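Local coordinates for iron binding protein FbpA (Mannheimia haemolytica, PDB 1SI1) that binds ferric iron in the periplasm, probably as the solute-binding component of a bacterial iron-uptake system, at residues T100-I105 and H267-K272; T227-S232 and F287-I292. All coordinates share one frame; numbering follows the deposited sequence. Where two conformers were deposited one is given.

Contact 1: residues T100-I105 and H267-K272; sequences TRARVI and HEYPVK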
ATOM      1  N   THR A 100       0.121   0.955   6.602  1.00 11.85           N
ATOM      2  CA  THR A 100      -0.844   1.087   5.530  1.00 10.78           C
ATOM      3  C   THR A 100      -0.628   2.341   4.715  1.00 10.34           C
ATOM      4  O   THR A 100      -0.061   3.338   5.177  1.00 11.14           O
ATOM      5  CB  THR A 100      -2.295   1.053   6.038  1.00 13.96           C
ATOM      6  OG1 THR A 100      -2.537   2.137   6.946  1.00 13.05           O
ATOM      7  CG2 THR A 100      -2.561  -0.194   6.845  1.00 17.21           C
ATOM      8  N   ARG A 101      -1.105   2.271   3.484  1.00 13.06           N
ATOM      9  CA  ARG A 101      -1.097   3.383   2.571  1.00 10.97           C
ATOM     10  C   ARG A 101      -2.536   3.567   2.117  1.00 10.12           C
ATOM     11  O   ARG A 101      -3.209   2.609   1.803  1.00 12.80           O
ATOM     12  CB  ARG A 101      -0.174   3.137   1.383  1.00 16.38           C
ATOM     13  CG  ARG A 101      -0.356   1.813   0.664  1.00 16.90           C
ATOM     14  CD  ARG A 101       0.704   0.741   0.954  1.00 23.38           C
ATOM     15  NE  ARG A 101       2.049   1.277   0.876  1.00 20.66           N
ATOM     16  CZ  ARG A 101       2.783   1.416  -0.244  1.00 16.75           C
ATOM     17  NH1 ARG A 101       3.990   1.946  -0.153  1.00 15.57           N
ATOM     18  NH2 ARG A 101       2.348   1.050  -1.440  1.00 19.26           N
ATOM     19  N   ALA A 102      -2.981   4.807   2.079  1.00 10.80           N
ATOM     20  CA  ALA A 102      -4.326   5.144   1.630  1.00 11.41           C
ATOM     21  C   ALA A 102      -4.309   5.471   0.148  1.00 10.30           C
ATOM     22  O   ALA A 102      -3.431   6.191  -0.308  1.00 11.54           O
ATOM     23  CB  ALA A 102      -4.823   6.334   2.417  1.00 10.85           C
ATOM     24  N   ARG A 103      -5.271   4.947  -0.613  1.00 10.81           N
ATOM     25  CA  ARG A 103      -5.429   5.343  -1.995  1.00  9.25           C
ATOM     26  C   ARG A 103      -6.459   6.453  -2.027  1.00 10.58           C
ATOM     27  O   ARG A 103      -7.632   6.259  -1.733  1.00 13.02           O
ATOM     28  CB  ARG A 103      -5.827   4.160  -2.876  1.00 12.29           C
ATOM     29  CG  ARG A 103      -5.645   4.409  -4.364  1.00 10.97           C
ATOM     30  CD  ARG A 103      -5.116   3.210  -5.123  1.00 12.05           C
ATOM     31  NE  ARG A 103      -4.757   3.525  -6.498  1.00 10.44           N
ATOM     32  CZ  ARG A 103      -3.660   4.184  -6.853  1.00 10.99           C
ATOM     33  NH1 ARG A 103      -3.399   4.422  -8.133  1.00 12.84           N
ATOM     34  NH2 ARG A 103      -2.806   4.586  -5.926  1.00 10.59           N
ATOM     35  N   VAL A 104      -5.977   7.646  -2.308  1.00  9.03           N
ATOM     36  CA  VAL A 104      -6.746   8.858  -2.136  1.00  9.72           C
ATOM     37  C   VAL A 104      -7.069   9.464  -3.496  1.00 11.19           C
ATOM     38  O   VAL A 104      -6.657   8.963  -4.538  1.00 11.31           O
ATOM     39  CB  VAL A 104      -5.970   9.885  -1.251  1.00 12.53           C
ATOM     40  CG1 VAL A 104      -5.692   9.312   0.130  1.00 13.45           C
ATOM     41  CG2 VAL A 104      -4.668  10.308  -1.909  1.00 12.31           C
ATOM     42  N   ILE A 105      -7.845  10.538  -3.464  1.00 11.05           N
ATOM     43  CA  ILE A 105      -8.160  11.309  -4.655  1.00 11.49           C
ATOM     44  C   ILE A 105      -7.507  12.666  -4.497  1.00 10.56           C
ATOM     45  O   ILE A 105      -7.769  13.388  -3.534  1.00 11.30           O
ATOM     46  CB  ILE A 105      -9.668  11.447  -4.808  1.00 12.34           C
ATOM     47  CG1 ILE A 105     -10.301  10.064  -4.951  1.00 11.73           C
ATOM     48  CG2 ILE A 105      -9.998  12.347  -5.992  1.00 11.25           C
ATOM     49  CD1 ILE A 105     -11.825  10.044  -4.886  1.00 13.19           C
ATOM     50  N   HIS A 267       6.048   8.043   5.164  1.00 10.98           N
ATOM     51  CA  HIS A 267       4.832   8.850   5.021  1.00 12.26           C
ATOM     52  C   HIS A 267       3.588   7.953   4.934  1.00 12.84           C
ATOM     53  O   HIS A 267       2.627   8.284   4.224  1.00 12.50           O
ATOM     54  CB  HIS A 267       4.876   9.754   3.784  1.00 11.07           C
ATOM     55  CG  HIS A 267       5.936  10.806   3.812  1.00 14.49           C
ATOM     56  ND1 HIS A 267       5.982  11.801   4.766  1.00 17.98           N
ATOM     57  CD2 HIS A 267       6.952  11.056   2.956  1.00 16.05           C
ATOM     58  CE1 HIS A 267       7.005  12.598   4.510  1.00 15.50           C
ATOM     59  NE2 HIS A 267       7.610  12.166   3.419  1.00 17.81           N
ATOM     60  N   GLU A 268       3.612   6.830   5.642  1.00 10.91           N
ATOM     61  CA  GLU A 268       2.508   5.890   5.715  1.00 10.28           C
ATOM     62  C   GLU A 268       1.834   5.973   7.075  1.00 12.34           C
ATOM     63  O   GLU A 268       2.189   6.807   7.898  1.00 12.58           O
ATOM     64  CB  GLU A 268       3.048   4.482   5.463  1.00 10.80           C
ATOM     65  CG  GLU A 268       3.452   4.284   4.023  1.00 11.18           C
ATOM     66  CD  GLU A 268       4.143   2.971   3.749  1.00 12.66           C
ATOM     67  OE1 GLU A 268       4.092   2.541   2.590  1.00 16.82           O
ATOM     68  OE2 GLU A 268       4.770   2.408   4.665  1.00 13.06           O
ATOM     69  N   TYR A 269       0.842   5.121   7.297  1.00 10.53           N
ATOM     70  CA  TYR A 269       0.159   5.043   8.572  1.00 12.86           C
ATOM     71  C   TYR A 269       0.624   3.810   9.307  1.00 10.94           C
ATOM     72  O   TYR A 269       0.777   2.753   8.714  1.00 13.19           O
ATOM     73  CB  TYR A 269      -1.355   4.959   8.367  1.00 11.89           C
ATOM     74  CG  TYR A 269      -1.896   6.152   7.649  1.00 11.79           C
ATOM     75  CD1 TYR A 269      -2.026   6.156   6.275  1.00 12.01           C
ATOM     76  CD2 TYR A 269      -2.212   7.309   8.340  1.00 12.66           C
ATOM     77  CE1 TYR A 269      -2.487   7.269   5.603  1.00 11.78           C
ATOM     78  CE2 TYR A 269      -2.685   8.422   7.674  1.00 12.71           C
ATOM     79  CZ  TYR A 269      -2.817   8.386   6.309  1.00 13.87           C
ATOM     80  OH  TYR A 269      -3.250   9.492   5.626  1.00 16.41           O
ATOM     81  N   PRO A 270       0.817   3.914  10.611  1.00 11.62           N
ATOM     82  CA  PRO A 270       1.037   2.699  11.398  1.00 12.53           C
ATOM     83  C   PRO A 270      -0.175   1.781  11.338  1.00 13.92           C
ATOM     84  O   PRO A 270      -1.306   2.259  11.199  1.00 13.65           O
ATOM     85  CB  PRO A 270       1.288   3.213  12.822  1.00 17.86           C
ATOM     86  CG  PRO A 270       1.107   4.648  12.798  1.00 19.17           C
ATOM     87  CD  PRO A 270       0.786   5.136  11.427  1.00 12.93           C
ATOM     88  N   VAL A 271       0.039   0.472  11.397  1.00 15.02           N
ATOM     89  CA  VAL A 271      -1.084  -0.445  11.595  1.00 15.02           C
ATOM     90  C   VAL A 271      -1.564  -0.477  13.033  1.00 15.72           C
ATOM     91  O   VAL A 271      -2.730  -0.734  13.284  1.00 15.40           O
ATOM     92  CB  VAL A 271      -0.805  -1.913  11.163  1.00 16.27           C
ATOM     93  CG1 VAL A 271      -0.660  -2.020   9.672  1.00 16.71           C
ATOM     94  CG2 VAL A 271       0.394  -2.501  11.894  1.00 14.55           C
ATOM     95  N   LYS A 272      -0.673  -0.231  13.982  1.00 14.17           N
ATOM     96  CA  LYS A 272      -1.000  -0.457  15.379  1.00 15.37           C
ATOM     97  C   LYS A 272      -1.857   0.694  15.870  1.00 17.69           C
ATOM     98  O   LYS A 272      -1.465   1.849  15.769  1.00 15.60           O
ATOM     99  CB  LYS A 272       0.263  -0.578  16.223  1.00 14.73           C
ATOM    100  CG  LYS A 272      -0.025  -0.895  17.683  1.00 15.80           C
ATOM    101  CD  LYS A 272       1.272  -0.989  18.468  1.00 16.81           C
ATOM    102  CE  LYS A 272       1.056  -0.986  19.977  1.00 20.53           C
ATOM    103  NZ  LYS A 272      -0.021  -1.914  20.398  1.00 20.24           N
TER
HETATM  104  O   HOH W   1      -3.356   1.820   9.500  1.00 19.20           O
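T100 and Y269 are the hydrogen-bonded antiparallel pair that joins the short strand 269-270 to the long strand 96-108. T100 N gives its hydrogen to Y269 O at 2.9 Å, and Y269 N returns one to T100 O with an almost linear N-H...O angle of 178°. Both side chains rise on the same face of the sheet and cross at about a right angle, bringing T100 OG1 to 3.4 Å from Y269 CB. With CG of Y269 beside its own backbone N (chi1 -60°), the ring extends past the T100 carbonyl, which lies at the ring's edge, until CE1 meets the methyl of A102, CB, at 4.1 Å.

Towards P270 and V271 the packing thins to one methyl contact, T100 CG2 to V271 CG1 at 3.9 Å. Here a water takes the place of direct contact: it bridges T100 OG1 and P270 O, donating to the carbonyl.

Next to the T100-Y269 pair, R101 and E268 lie alongside each other with their polar ends on the same side. The R101 chain bends at chi2 and chi3, which turns the guanidinium side-on, so that NE and NH1 both grip one oxygen, E268 OE1, at 3.0 and 2.8 Å respectively. That oxygen lies in the guanidinium plane, yet the carboxylate is turned 80° against it, and the pairing is therefore not the flat two-oxygen kind. R10 makes a second salt bridge to OE1, while OE2 is bonded to T99. The R101 side chain lies about 4 Å from the bound ferric ion and close to Y198 and Y142, tyrosines that bind the metal. E268 probably helps to hold the guanidinium in place beside the iron site and to balance its positive charge.

Contact 2: residues T227-S232 and F287-I292; sequences THKNIS and FKSDTI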
ATOM      1  N   THR A 227     -11.989   5.136   2.994  1.00 10.50           N
ATOM      2  CA  THR A 227     -10.774   5.170   2.220  1.00 10.19           C
ATOM      3  C   THR A 227     -10.124   3.802   2.155  1.00 10.25           C
ATOM      4  O   THR A 227      -9.947   3.134   3.160  1.00 11.21           O
ATOM      5  CB  THR A 227      -9.828   6.195   2.857  1.00 11.03           C
ATOM      6  OG1 THR A 227     -10.323   7.520   2.600  1.00 13.48           O
ATOM      7  CG2 THR A 227      -8.449   6.174   2.213  1.00 12.85           C
ATOM      8  N   HIS A 228      -9.790   3.392   0.942  1.00  9.81           N
ATOM      9  CA  HIS A 228      -9.097   2.141   0.674  1.00 10.80           C
ATOM     10  C   HIS A 228      -7.681   2.197   1.239  1.00  9.35           C
ATOM     11  O   HIS A 228      -6.960   3.183   1.021  1.00 10.13           O
ATOM     12  CB  HIS A 228      -9.077   1.892  -0.850  1.00 11.38           C
ATOM     13  CG  HIS A 228      -8.166   0.787  -1.282  1.00 11.26           C
ATOM     14  ND1 HIS A 228      -8.398  -0.532  -0.986  1.00 11.58           N
ATOM     15  CD2 HIS A 228      -7.027   0.812  -2.012  1.00 13.62           C
ATOM     16  CE1 HIS A 228      -7.418  -1.272  -1.477  1.00 12.05           C
ATOM     17  NE2 HIS A 228      -6.570  -0.479  -2.099  1.00 12.05           N
ATOM     18  N   LYS A 229      -7.312   1.147   1.967  1.00  9.81           N
ATOM     19  CA  LYS A 229      -5.946   0.980   2.428  1.00 12.46           C
ATOM     20  C   LYS A 229      -5.323  -0.273   1.855  1.00  9.19           C
ATOM     21  O   LYS A 229      -5.953  -1.336   1.756  1.00 11.91           O
ATOM     22  CB  LYS A 229      -5.875   0.931   3.949  1.00 13.04           C
ATOM     23  CG  LYS A 229      -5.946   2.307   4.620  1.00 17.17           C
ATOM     24  CD  LYS A 229      -5.728   2.222   6.130  1.00 22.31           C
ATOM     25  CE  LYS A 229      -5.349   3.568   6.729  1.00 16.38           C
ATOM     26  NZ  LYS A 229      -5.551   3.538   8.198  1.00 23.63           N
ATOM     27  N   ASN A 230      -4.060  -0.134   1.474  1.00  9.90           N
ATOM     28  CA  ASN A 230      -3.208  -1.256   1.133  1.00 10.57           C
ATOM     29  C   ASN A 230      -2.111  -1.285   2.191  1.00 10.16           C
ATOM     30  O   ASN A 230      -2.078  -0.408   3.053  1.00 10.68           O
ATOM     31  CB  ASN A 230      -2.646  -1.081  -0.276  1.00  9.19           C
ATOM     32  CG  ASN A 230      -2.368  -2.387  -0.965  1.00 11.23           C
ATOM     33  OD1 ASN A 230      -1.837  -3.313  -0.369  1.00 10.45           O
ATOM     34  ND2 ASN A 230      -2.707  -2.461  -2.239  1.00 12.67           N
ATOM     35  N   ILE A 231      -1.221  -2.273   2.142  1.00 10.18           N
ATOM     36  CA  ILE A 231      -0.270  -2.491   3.220  1.00  9.43           C
ATOM     37  C   ILE A 231       1.141  -2.635   2.722  1.00 10.28           C
ATOM     38  O   ILE A 231       1.374  -2.949   1.574  1.00 10.41           O
ATOM     39  CB  ILE A 231      -0.614  -3.768   4.012  1.00 10.14           C
ATOM     40  CG1 ILE A 231      -0.725  -4.982   3.093  1.00 14.01           C
ATOM     41  CG2 ILE A 231      -1.889  -3.584   4.774  1.00 14.02           C
ATOM     42  CD1 ILE A 231      -0.486  -6.309   3.799  1.00 15.72           C
ATOM     43  N   SER A 232       2.087  -2.376   3.624  1.00  9.97           N
ATOM     44  CA  SER A 232       3.394  -3.004   3.555  1.00 11.42           C
ATOM     45  C   SER A 232       3.396  -4.042   4.642  1.00 11.34           C
ATOM     46  O   SER A 232       2.642  -3.940   5.597  1.00 12.57           O
ATOM     47  CB  SER A 232       4.516  -2.009   3.797  1.00 13.17           C
ATOM     48  OG  SER A 232       4.786  -1.797   5.189  1.00 13.65           O
ATOM     49  N   PHE A 287      -9.763  10.542   8.780  1.00 14.27           N
ATOM     50  CA  PHE A 287     -10.702   9.952   7.847  1.00 12.89           C
ATOM     51  C   PHE A 287     -11.094   8.550   8.289  1.00 12.32           C
ATOM     52  O   PHE A 287     -10.476   7.961   9.177  1.00 14.81           O
ATOM     53  CB  PHE A 287     -10.095   9.914   6.442  1.00 13.07           C
ATOM     54  CG  PHE A 287      -8.842   9.104   6.360  1.00 11.34           C
ATOM     55  CD1 PHE A 287      -7.622   9.667   6.674  1.00 12.64           C
ATOM     56  CD2 PHE A 287      -8.889   7.771   5.978  1.00 13.32           C
ATOM     57  CE1 PHE A 287      -6.464   8.908   6.612  1.00 14.26           C
ATOM     58  CE2 PHE A 287      -7.729   7.011   5.912  1.00 14.29           C
ATOM     59  CZ  PHE A 287      -6.522   7.588   6.228  1.00 13.32           C
ATOM     60  N   LYS A 288     -12.116   8.010   7.642  1.00 13.52           N
ATOM     61  CA  LYS A 288     -12.559   6.653   7.890  1.00 15.14           C
ATOM     62  C   LYS A 288     -11.872   5.711   6.913  1.00 13.72           C
ATOM     63  O   LYS A 288     -11.974   5.878   5.707  1.00 14.91           O
ATOM     64  CB  LYS A 288     -14.090   6.560   7.765  1.00 18.85           C
ATOM     65  CG  LYS A 288     -14.673   5.159   7.937  1.00 23.21           C
ATOM     66  CD  LYS A 288     -16.197   5.144   7.714  1.00 27.29           C
ATOM     67  CE  LYS A 288     -16.591   5.430   6.256  1.00 28.26           C
ATOM     68  NZ  LYS A 288     -18.049   5.734   6.081  1.00 27.52           N
ATOM     69  N   SER A 289     -11.165   4.728   7.451  1.00 12.57           N
ATOM     70  CA  SER A 289     -10.570   3.687   6.633  1.00 12.25           C
ATOM     71  C   SER A 289     -11.564   2.562   6.428  1.00 16.21           C
ATOM     72  O   SER A 289     -12.346   2.213   7.317  1.00 17.21           O
ATOM     73  CB  SER A 289      -9.314   3.123   7.298  0.65  8.67           C
ATOM     74  OG  SER A 289      -8.342   4.126   7.487  0.65  9.20           O
ATOM     75  N   ASP A 290     -11.516   1.968   5.247  1.00 11.99           N
ATOM     76  CA  ASP A 290     -12.262   0.752   4.961  1.00 11.26           C
ATOM     77  C   ASP A 290     -11.862  -0.322   5.959  1.00 12.77           C
ATOM     78  O   ASP A 290     -10.669  -0.478   6.268  1.00 15.47           O
ATOM     79  CB  ASP A 290     -11.933   0.301   3.530  1.00 13.19           C
ATOM     80  CG  ASP A 290     -12.954  -0.651   2.952  1.00 14.61           C
ATOM     81  OD1 ASP A 290     -12.957  -0.816   1.714  1.00 15.26           O
ATOM     82  OD2 ASP A 290     -13.764  -1.294   3.655  1.00 14.12           O
ATOM     83  N   THR A 291     -12.854  -1.042   6.475  1.00 16.12           N
ATOM     84  CA  THR A 291     -12.595  -2.128   7.419  1.00 17.27           C
ATOM     85  C   THR A 291     -12.398  -3.469   6.720  1.00 15.98           C
ATOM     86  O   THR A 291     -12.153  -4.482   7.383  1.00 17.45           O
ATOM     87  CB  THR A 291     -13.764  -2.258   8.410  1.00 19.22           C
ATOM     88  OG1 THR A 291     -14.986  -2.392   7.682  1.00 21.83           O
ATOM     89  CG2 THR A 291     -13.942  -0.986   9.228  1.00 28.73           C
ATOM     90  N   ILE A 292     -12.458  -3.480   5.393  1.00 13.10           N
ATOM     91  CA  ILE A 292     -12.325  -4.727   4.635  1.00 11.84           C
ATOM     92  C   ILE A 292     -11.008  -5.421   4.986  1.00 13.74           C
ATOM     93  O   ILE A 292      -9.977  -4.770   5.154  1.00 15.36           O
ATOM     94  CB  ILE A 292     -12.397  -4.449   3.110  1.00 11.38           C
ATOM     95  CG1 ILE A 292     -12.453  -5.754   2.303  1.00 12.70           C
ATOM     96  CG2 ILE A 292     -11.218  -3.581   2.644  1.00 13.58           C
ATOM     97  CD1 ILE A 292     -12.683  -5.548   0.830  1.00 14.84           C
TER
HETATM   98  O   HOH W   2     -10.527  -1.020   0.597  1.00 15.31           O
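The F287 ring and the T227 side chain cross at about a right angle, with T227 CB 3.6 Å from CD2 in an oblique approach. T227 CG2 points away from its own backbone N (chi1 -72° for OG1), which sets this methyl near F287 CE2, whereas OG1 bonds to P221 O. Further along, K229 reaches out as an extended chain whose CE comes within 4.2 Å of F287 CZ. Its ammonium then meets the serine hydroxyl, NZ to S289 OG at 2.9 Å, but S289 has a second conformer, so it is doubtful that this bond is permanent.

Beneath these side chains the backbones meet in a single bridge. T227 N donates to K288 O at 2.8 Å, and D290 N donates to T227 O at 2.9 Å; the latter bond is straight at its hydrogen although the donor stands above the carbonyl plane. Bridge and side chains together lay the loop between helices 279-283 and 294-310 against residues 227-229.

The D290 carboxylate divides its work. OD1 accepts from a water that also contacts H228 ND1 at the edge of the imidazole, and it is bonded to H153 of helix 141-168. OD2 takes the backbone N of I292 at 3.1 Å, from above the carboxylate plane, and this last bond closes an Asx turn within the loop.

In the fold
Both contacts are built on the same mixed sheet, where strands 96-108 and 228-236 are antiparallel neighbours: R101 N approaches N230 O and R103 N approaches H228 O, each at 2.9 Å, in probable hydrogen bonds. Contact 1 is buried and lies beside the iron; contact 2 is partly buried and farther out, and the H228 side chain is about 12 Å from the metal. Their chemistry differs accordingly: a buried carboxylate-guanidinium pair in the first, a less certain lysine bond to a neutral hydroxyl and a loop turn in the second. Each also holds one bridging water. F287 joins them by meeting the Y269 ring edge-to-face, and T100 packs on K229.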